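Local atomic coordinates of hypothetical protein MerP (Cupriavidus metallidurans, PDB entry 1OSD), a protein that probably binds mercuric ions in the periplasm as part of bacterial mercury resistance, through a small heavy-metal-associated domain. Residues 2-7 with 42-47. Sequence-based numbering, arbitrary orientation.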
loop_
_atom_site.group_PDB
_atom_site.type_symbol
_atom_site.label_atom_id
_atom_site.label_comp_id
_atom_site.label_asym_id
_atom_site.label_seq_id
_atom_site.Cartn_x
_atom_site.Cartn_y
_atom_site.Cartn_z
ATOM N N THR A 2 -3.118 13.535 -8.689
ATOM C CA THR A 2 -3.400 12.921 -7.437
ATOM C C THR A 2 -4.465 11.816 -7.570
ATOM O O THR A 2 -5.552 12.024 -8.110
ATOM C CB THR A 2 -3.815 13.957 -6.402
ATOM O OG1 THR A 2 -2.785 14.967 -6.312
ATOM C CG2 THR A 2 -3.847 13.348 -5.004
ATOM N N GLN A 3 -4.109 10.667 -7.063
ATOM C CA GLN A 3 -4.957 9.485 -7.089
ATOM C C GLN A 3 -5.045 8.869 -5.728
ATOM O O GLN A 3 -4.098 9.009 -4.929
ATOM C CB GLN A 3 -4.401 8.410 -8.012
ATOM C CG GLN A 3 -4.564 8.500 -9.469
ATOM C CD GLN A 3 -5.906 9.007 -9.925
ATOM O OE1 GLN A 3 -5.952 9.960 -10.687
ATOM N NE2 GLN A 3 -6.983 8.341 -9.523
ATOM N N THR A 4 -6.186 8.212 -5.463
ATOM C CA THR A 4 -6.406 7.454 -4.272
ATOM C C THR A 4 -6.834 6.029 -4.629
ATOM O O THR A 4 -7.801 5.791 -5.319
ATOM C CB THR A 4 -7.317 8.146 -3.265
ATOM O OG1 THR A 4 -6.579 9.185 -2.568
ATOM C CG2 THR A 4 -7.498 7.253 -2.097
ATOM N N VAL A 5 -6.078 5.071 -4.126
ATOM C CA VAL A 5 -6.330 3.659 -4.359
ATOM C C VAL A 5 -6.326 2.908 -3.035
ATOM O O VAL A 5 -5.548 3.203 -2.132
ATOM C CB VAL A 5 -5.302 3.085 -5.323
ATOM C CG1 VAL A 5 -3.899 3.051 -4.715
ATOM C CG2 VAL A 5 -5.743 1.670 -5.863
ATOM N N THR A 6 -7.237 1.938 -2.928
ATOM C CA THR A 6 -7.298 0.994 -1.868
ATOM C C THR A 6 -6.768 -0.374 -2.277
ATOM O O THR A 6 -7.234 -1.014 -3.227
ATOM C CB THR A 6 -8.747 0.830 -1.300
ATOM O OG1 THR A 6 -9.213 2.074 -0.810
ATOM C CG2 THR A 6 -8.732 -0.078 -0.086
ATOM N N LEU A 7 -5.912 -0.894 -1.402
ATOM C CA LEU A 7 -5.226 -2.141 -1.673
ATOM C C LEU A 7 -5.626 -3.127 -0.655
ATOM O O LEU A 7 -5.751 -2.833 0.534
ATOM C CB LEU A 7 -3.715 -1.973 -1.691
ATOM C CG LEU A 7 -3.063 -0.980 -2.647
ATOM C CD1 LEU A 7 -1.489 -0.977 -2.508
ATOM C CD2 LEU A 7 -3.540 -1.212 -4.131
ATOM N N GLN A 42 -6.280 -3.850 4.714
ATOM C CA GLN A 42 -6.144 -2.958 3.624
ATOM C C GLN A 42 -5.249 -1.740 3.847
ATOM O O GLN A 42 -4.851 -1.453 5.004
ATOM C CB GLN A 42 -7.490 -2.669 2.994
ATOM C CG GLN A 42 -8.593 -2.100 3.783
ATOM C CD GLN A 42 -9.926 -1.976 2.989
ATOM O OE1 GLN A 42 -10.462 -2.963 2.393
ATOM N NE2 GLN A 42 -10.473 -0.875 3.132
ATOM N N ALA A 43 -4.782 -1.151 2.740
ATOM C CA ALA A 43 -3.998 0.125 2.727
ATOM C C ALA A 43 -4.591 1.052 1.685
ATOM O O ALA A 43 -4.823 0.603 0.518
ATOM C CB ALA A 43 -2.508 -0.168 2.421
ATOM N N VAL A 44 -4.859 2.334 2.076
ATOM C CA VAL A 44 -5.427 3.382 1.234
ATOM C C VAL A 44 -4.271 4.378 0.963
ATOM O O VAL A 44 -3.706 4.984 1.913
ATOM C CB VAL A 44 -6.659 4.222 1.951
ATOM C CG1 VAL A 44 -7.178 5.413 1.044
ATOM C CG2 VAL A 44 -7.808 3.309 2.630
ATOM N N VAL A 45 -3.893 4.501 -0.318
ATOM C CA VAL A 45 -2.680 5.209 -0.731
ATOM C C VAL A 45 -3.077 6.312 -1.626
ATOM O O VAL A 45 -3.783 6.108 -2.611
ATOM C CB VAL A 45 -1.744 4.299 -1.535
ATOM C CG1 VAL A 45 -0.418 5.020 -1.861
ATOM C CG2 VAL A 45 -1.549 2.969 -0.870
ATOM N N THR A 46 -2.658 7.514 -1.244
ATOM C CA THR A 46 -2.837 8.735 -2.039
ATOM C C THR A 46 -1.448 9.082 -2.658
ATOM O O THR A 46 -0.413 9.123 -1.983
ATOM C CB THR A 46 -3.278 9.888 -1.185
ATOM O OG1 THR A 46 -4.614 9.682 -0.720
ATOM C CG2 THR A 46 -3.325 11.188 -2.023
ATOM N N PHE A 47 -1.454 9.236 -3.959
ATOM C CA PHE A 47 -0.188 9.329 -4.661
ATOM C C PHE A 47 -0.334 10.120 -5.966
ATOM O O PHE A 47 -1.472 10.327 -6.530
ATOM C CB PHE A 47 0.350 7.901 -4.963
ATOM C CG PHE A 47 -0.441 7.167 -6.037
ATOM C CD1 PHE A 47 -0.075 7.269 -7.373
ATOM C CD2 PHE A 47 -1.562 6.333 -5.705
ATOM C CE1 PHE A 47 -0.795 6.591 -8.403
ATOM C CE2 PHE A 47 -2.338 5.707 -6.752
ATOM C CZ PHE A 47 -1.916 5.831 -8.111
#
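Thr-2 opens the antiparallel pairing of strands 2-7 and 42-47 by laying its CG2 methyl against CG2 of Thr-46. Gln-3 then exchanges two backbone hydrogen bonds with Phe-47, and its CB sits over one face of the Phe-47 ring, a CH-pi contact 3.9 Å from the ring centroid and shifted toward the CE2 and CZ rim. Chi1 of 71° sets CG of Phe-47 between its backbone N and carbonyl carbon, and the ring lies against Gln-3 and Val-5. On the other face of the sheet Thr-4 OG1 and Thr-46 OG1 share a hydrogen bond of 2.7 Å, while the CG2 methyl of Thr-4 touches Val-44 CG1. Val-5 and Val-45 exchange two backbone hydrogen bonds, nearly straight, with N-H...O angles of 171° and 173°. CG1 of Val-5 meets the edge of the Phe-47 ring at CE2, 3.7 Å away, and also packs on Val-45 CB. Thr-6, on the same face as Thr-4 and Val-44, rests CG2 against the amide end of Gln-42, with NE2 at 3.7 Å. Leu-7 completes the ladder with two backbone hydrogen bonds with Ala-43. These are the central strands of the ferredoxin-like fold of heavy-metal-associated domains: strand 31-37 flanks 42-47, strand 69-70 flanks 2-7, and the face bearing Val-5, Val-45 and Phe-47 packs on Leu-57 of helix 54-63, while Ala-43 and Val-45 also meet Ile-25 of helix 17-26.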